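PDB 4Q34: AB hydrolase-1 domain-containing protein from Parabacteroides distasonis, which probably hydrolyses ester bonds as a member of the alpha/beta hydrolase family. Local coordinates for the interface of chains A and B. Residues are numbered along the deposited sequence; one frame, centred on the assembly and turned at random. Chains: chain A/B, Uncharacterized protein.

Contact 1: the interface of chains A and B. Residues chain A 99-101; chain B 103-105.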
# COMPACT_ATOMS: atom_id res chain seq x y z
N GLU A 99 -18.46 -4.06 0.28
CA GLU A 99 -19.42 -4.05 1.40
C GLU A 99 -19.43 -2.72 2.16
O GLU A 99 -18.42 -1.98 2.22
CB GLU A 99 -19.03 -5.11 2.42
CG GLU A 99 -19.02 -6.51 1.90
CD GLU A 99 -18.23 -7.42 2.78
OE1 GLU A 99 -17.02 -7.17 2.92
OE2 GLU A 99 -18.80 -8.41 3.29
N SER A 100 -20.58 -2.43 2.78
CA SER A 100 -20.68 -1.34 3.72
C SER A 100 -20.08 -1.88 5.02
O SER A 100 -20.32 -3.03 5.36
CB SER A 100 -22.14 -0.93 3.92
OG SER A 100 -22.63 -0.27 2.77
N VAL A 101 -19.34 -1.05 5.75
CA VAL A 101 -18.68 -1.52 6.96
C VAL A 101 -18.42 -0.35 7.91
O VAL A 101 -18.20 0.78 7.48
CB VAL A 101 -17.35 -2.24 6.62
CG1 VAL A 101 -16.39 -1.30 5.93
CG2 VAL A 101 -16.72 -2.86 7.87
N ILE B 103 -18.00 3.11 5.96
CA ILE B 103 -17.62 3.18 4.58
C ILE B 103 -18.70 2.42 3.80
O ILE B 103 -19.02 1.30 4.16
CB ILE B 103 -16.29 2.46 4.35
CG1 ILE B 103 -15.15 3.04 5.20
CG2 ILE B 103 -15.91 2.49 2.87
CD1 ILE B 103 -14.85 4.46 4.91
N SER B 104 -19.20 2.99 2.71
CA SER B 104 -20.15 2.32 1.82
C SER B 104 -19.76 2.56 0.38
O SER B 104 -19.46 3.70 0.03
CB SER B 104 -21.54 2.90 2.00
OG SER B 104 -22.04 2.56 3.26
N PRO B 105 -19.83 1.53 -0.47
CA PRO B 105 -19.58 1.79 -1.90
C PRO B 105 -20.53 2.84 -2.47
O PRO B 105 -21.70 2.81 -2.15
CB PRO B 105 -19.88 0.44 -2.55
CG PRO B 105 -19.54 -0.53 -1.49
CD PRO B 105 -20.04 0.09 -0.22
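A:Val101 and B:Ile103 face each other across the chain boundary as an antiparallel beta bridge, and this is the tight half of the contact. The amide of A:Val101 gives its N-H to B:Ile103 O at 2.9 Å, and B:Ile103 N returns the bond to A:Val101 O at 2.8 Å. The second is the straighter, 167° at its hydrogen. The register is thus set largely by main-chain atoms and probably depends little on which side chains are present. On one face of this short ladder the two aliphatic side chains run alongside each other, pointing the same way. A:Val101 CG1 sits between its backbone N and carbonyl carbon (chi1 61°), which turns that methyl toward B:Ile103 CB at a relaxed 4.1 Å. The opposite face is polar. A:Ser100 OG and B:Ser104 OG, both set anti to their own carbonyl carbons, share a hydrogen bond of 2.9 Å; which hydroxyl donates is not decided. Beyond the serines the fit slackens: B:Pro105 lays CD against A:Glu99 O at 3.6 Å, a contact with no hydrogen bond, and the carboxylate of A:Glu99 is directed away from chain B. The site brings together strand 101-103 from each subunit, with the loop leading into it in chain A and the loop following it in chain B; the two-fold repeats the bridge with the chains exchanged.

Contact 2: the interface of chains A and B. Residues chain A 28-30, 96; chain B 106, 109, 141.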
# COMPACT_ATOMS: atom_id res chain seq x y z
N THR A 28 -21.37 1.25 -12.42
CA THR A 28 -20.49 0.20 -11.89
C THR A 28 -19.80 0.54 -10.59
O THR A 28 -19.55 1.71 -10.28
CB THR A 28 -19.39 -0.16 -12.93
OG1 THR A 28 -18.64 1.02 -13.30
CG2 THR A 28 -20.06 -0.75 -14.14
N PHE A 29 -19.47 -0.49 -9.85
CA PHE A 29 -18.54 -0.34 -8.76
C PHE A 29 -17.54 -1.48 -8.77
O PHE A 29 -17.88 -2.63 -8.50
CB PHE A 29 -19.28 -0.26 -7.41
CG PHE A 29 -18.37 0.02 -6.27
CD1 PHE A 29 -17.72 -1.03 -5.64
CD2 PHE A 29 -18.10 1.34 -5.88
CE1 PHE A 29 -16.88 -0.81 -4.60
CE2 PHE A 29 -17.19 1.56 -4.82
CZ PHE A 29 -16.62 0.49 -4.19
N HIS A 30 -16.30 -1.14 -9.09
CA HIS A 30 -15.21 -2.08 -9.11
C HIS A 30 -14.52 -2.19 -7.76
O HIS A 30 -13.83 -1.26 -7.34
CB HIS A 30 -14.16 -1.65 -10.12
CG HIS A 30 -14.62 -1.70 -11.54
ND1 HIS A 30 -15.59 -0.85 -12.03
CD2 HIS A 30 -14.24 -2.49 -12.58
CE1 HIS A 30 -15.80 -1.13 -13.32
NE2 HIS A 30 -15.01 -2.13 -13.67
N ARG A 96 -10.79 -0.75 -1.34
CA ARG A 96 -12.04 -0.56 -2.09
C ARG A 96 -12.79 -1.90 -2.15
O ARG A 96 -12.76 -2.60 -3.17
CB ARG A 96 -11.76 -0.01 -3.49
CG ARG A 96 -13.02 0.36 -4.28
CD ARG A 96 -12.59 1.06 -5.52
NE ARG A 96 -13.70 1.52 -6.39
CZ ARG A 96 -14.33 2.69 -6.31
NH1 ARG A 96 -14.10 3.55 -5.33
NH2 ARG A 96 -15.27 3.01 -7.21
N ALA B 106 -20.01 3.72 -3.33
CA ALA B 106 -20.80 4.73 -4.02
C ALA B 106 -20.70 4.49 -5.52
O ALA B 106 -19.60 4.30 -6.04
CB ALA B 106 -20.24 6.12 -3.68
N GLU B 109 -18.52 6.01 -10.29
CA GLU B 109 -17.35 5.83 -11.19
C GLU B 109 -17.44 6.66 -12.50
O GLU B 109 -16.44 7.25 -12.95
CB GLU B 109 -17.18 4.35 -11.52
CG GLU B 109 -16.68 3.60 -10.29
CD GLU B 109 -16.37 2.14 -10.51
OE1 GLU B 109 -16.74 1.52 -11.53
OE2 GLU B 109 -15.71 1.59 -9.62
N PHE B 141 -10.33 2.47 -12.15
CA PHE B 141 -11.26 2.52 -11.03
C PHE B 141 -10.74 1.80 -9.78
O PHE B 141 -11.03 2.21 -8.67
CB PHE B 141 -12.63 2.01 -11.38
CG PHE B 141 -13.31 2.83 -12.46
CD1 PHE B 141 -13.32 4.22 -12.39
CD2 PHE B 141 -13.96 2.20 -13.47
CE1 PHE B 141 -13.99 4.95 -13.37
CE2 PHE B 141 -14.62 2.93 -14.46
CZ PHE B 141 -14.61 4.30 -14.41
O HOH W 1 -16.93 5.06 -6.14
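The carboxylate of B:Glu109 enters chain A and is gripped at both oxygens. OE1 takes a bond at 2.6 Å on its anti side from the hydroxyl A:Thr28 OG1, which a chi1 of 57° places between its backbone N and carbonyl carbon, facing the carboxylate. The syn lone pair of OE1 receives A:His30 ND1 at 2.7 Å, in the plane of the imidazole. OE2 accepts the backbone A:His30 N at 2.8 Å, and its anti lone pair receives A:Arg96 NH2, also at 2.8 Å, in a salt bridge with guanidinium and carboxylate nearly coplanar. With an alanine here instead of B:Glu109, A:Arg96 would probably lose its partner charge, and A:Thr28 OG1 and A:His30 ND1 their acceptor, leaving the imidazole less firmly set. Further out, A:Arg96 NE bonds to A:His30 O at 2.9 Å, which ties the arginine to strand 28-31 and helps position NH2, while A:Phe29 CE2 lies over the guanidinium face. A water links A:Arg96 NH2 to B:Ala106 O. B:Phe141 CD2 lies 3.8 Å from A:His30 CE1. Strand 28-31 and the loop holding A:Arg96 thus meet the start of helix 109-115 and the end of helix 134-142 of the other subunit.

Contact 3: the interface of chains A and B. Residues chain A 17-20, 30-31, 33; chain B 138, 142.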
# COMPACT_ATOMS: atom_id res chain seq x y z
N GLY A 17 -7.85 -9.34 -10.02
CA GLY A 17 -9.09 -9.94 -9.55
C GLY A 17 -10.16 -8.90 -9.22
O GLY A 17 -10.16 -7.77 -9.72
N GLY A 18 -11.06 -9.30 -8.34
CA GLY A 18 -12.18 -8.47 -7.95
C GLY A 18 -13.45 -8.75 -8.69
O GLY A 18 -13.49 -9.66 -9.51
N THR A 19 -14.47 -7.99 -8.34
CA THR A 19 -15.78 -8.10 -8.98
C THR A 19 -16.26 -6.72 -9.33
O THR A 19 -15.55 -5.73 -9.13
CB THR A 19 -16.77 -8.86 -8.07
OG1 THR A 19 -17.95 -9.24 -8.84
CG2 THR A 19 -17.17 -8.00 -6.88
N VAL A 20 -17.47 -6.66 -9.90
CA VAL A 20 -18.07 -5.43 -10.33
C VAL A 20 -19.50 -5.46 -9.84
O VAL A 20 -20.23 -6.41 -10.11
CB VAL A 20 -18.03 -5.28 -11.87
CG1 VAL A 20 -18.61 -3.93 -12.28
CG2 VAL A 20 -16.60 -5.46 -12.42
N HIS A 30 -16.30 -1.14 -9.09
CA HIS A 30 -15.21 -2.08 -9.11
C HIS A 30 -14.52 -2.19 -7.76
O HIS A 30 -13.83 -1.26 -7.34
CB HIS A 30 -14.16 -1.65 -10.12
CG HIS A 30 -14.62 -1.70 -11.54
ND1 HIS A 30 -15.59 -0.85 -12.03
CD2 HIS A 30 -14.24 -2.49 -12.58
CE1 HIS A 30 -15.80 -1.13 -13.32
NE2 HIS A 30 -15.01 -2.13 -13.67
N GLY A 31 -14.68 -3.33 -7.11
CA GLY A 31 -14.07 -3.59 -5.79
C GLY A 31 -13.64 -5.02 -5.57
O GLY A 31 -13.81 -5.89 -6.43
N HIS A 33 -10.71 -6.42 -5.45
CA HIS A 33 -9.44 -6.81 -6.07
C HIS A 33 -8.39 -6.85 -4.98
O HIS A 33 -8.56 -6.29 -3.88
CB HIS A 33 -9.03 -5.77 -7.11
CG HIS A 33 -9.14 -4.37 -6.59
ND1 HIS A 33 -10.33 -3.68 -6.60
CD2 HIS A 33 -8.25 -3.57 -5.94
CE1 HIS A 33 -10.16 -2.51 -6.01
NE2 HIS A 33 -8.91 -2.42 -5.61
N ASP B 138 -10.67 -0.48 -16.03
CA ASP B 138 -10.76 -1.36 -14.87
C ASP B 138 -9.66 -1.00 -13.86
O ASP B 138 -9.92 -0.81 -12.66
CB ASP B 138 -10.60 -2.84 -15.31
CG ASP B 138 -10.67 -3.83 -14.13
OD1 ASP B 138 -11.71 -3.90 -13.46
OD2 ASP B 138 -9.67 -4.55 -13.85
N ARG B 142 -9.94 0.76 -10.00
CA ARG B 142 -9.41 -0.03 -8.89
C ARG B 142 -8.20 0.60 -8.22
O ARG B 142 -7.77 0.08 -7.18
CB ARG B 142 -9.07 -1.44 -9.35
CG ARG B 142 -10.32 -2.19 -9.80
CD ARG B 142 -10.01 -3.65 -10.17
NE ARG B 142 -11.14 -4.37 -10.73
CZ ARG B 142 -12.16 -4.83 -10.06
NH1 ARG B 142 -12.22 -4.72 -8.74
NH2 ARG B 142 -13.12 -5.47 -10.70
O HOH W 2 -8.81 -6.60 -11.85
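B:Arg142 reaches A:His33 with CG anti to its own carbonyl carbon (chi1 -64°) and the chain extended to NE, before a turn about the CD-NE bond that faces the guanidinium to chain A. A:His33 answers with CG held between its backbone N and carbonyl carbon (chi1 48°), which swings the imidazole against the arginine's aliphatic stem: B:Arg142 CB rides over the ring face, 3.7 Å from the centroid. The two side chains slide past each other in opposite directions, and NH1 comes round to A:His33 ND1 at 3.0 Å, in the guanidinium plane. With ND1 accepting, NE2 would probably carry the ring proton. NH1 also donates to A:Gly31 O at 3.0 Å, and NH2 to A:Thr19 O at 2.9 Å, both approaching from above the carbonyl planes. One guanidinium face is covered by A:Gly17 O and the other by A:His30 CB. Within chain B, B:Asp138 OD1 takes NE at 2.8 Å in a salt bridge, which helps to fix the rotation of the group and probably offsets its charge; a water joins B:Asp138 OD2 to A:Gly17 O. The arginine closes helix 134-142, and its head enters a pocket formed by strands 19-22 and 28-31 and the loop residues A:Gly17 and A:His33.

Contacts 2 and 3 lie about 8 Å apart between the centres of their C-alpha atoms and share A:His30: contact 2 uses its backbone and ring nitrogen, contact 3 its CB. Both also draw on strand 28-31 of chain A and helix 134-142 of chain B, so they are neighbouring parts of one patch. Contact 1 stands off by about 12 Å from contact 2 and 15 Å from contact 3, yet B:Pro105 there leads directly to B:Ala106 of contact 2. With the two-fold duplicating everything, strand pairing and the inter-chain bonds of B:Glu109 and B:Arg142 suggest a stable dimer, though the structure alone does not prove it in solution.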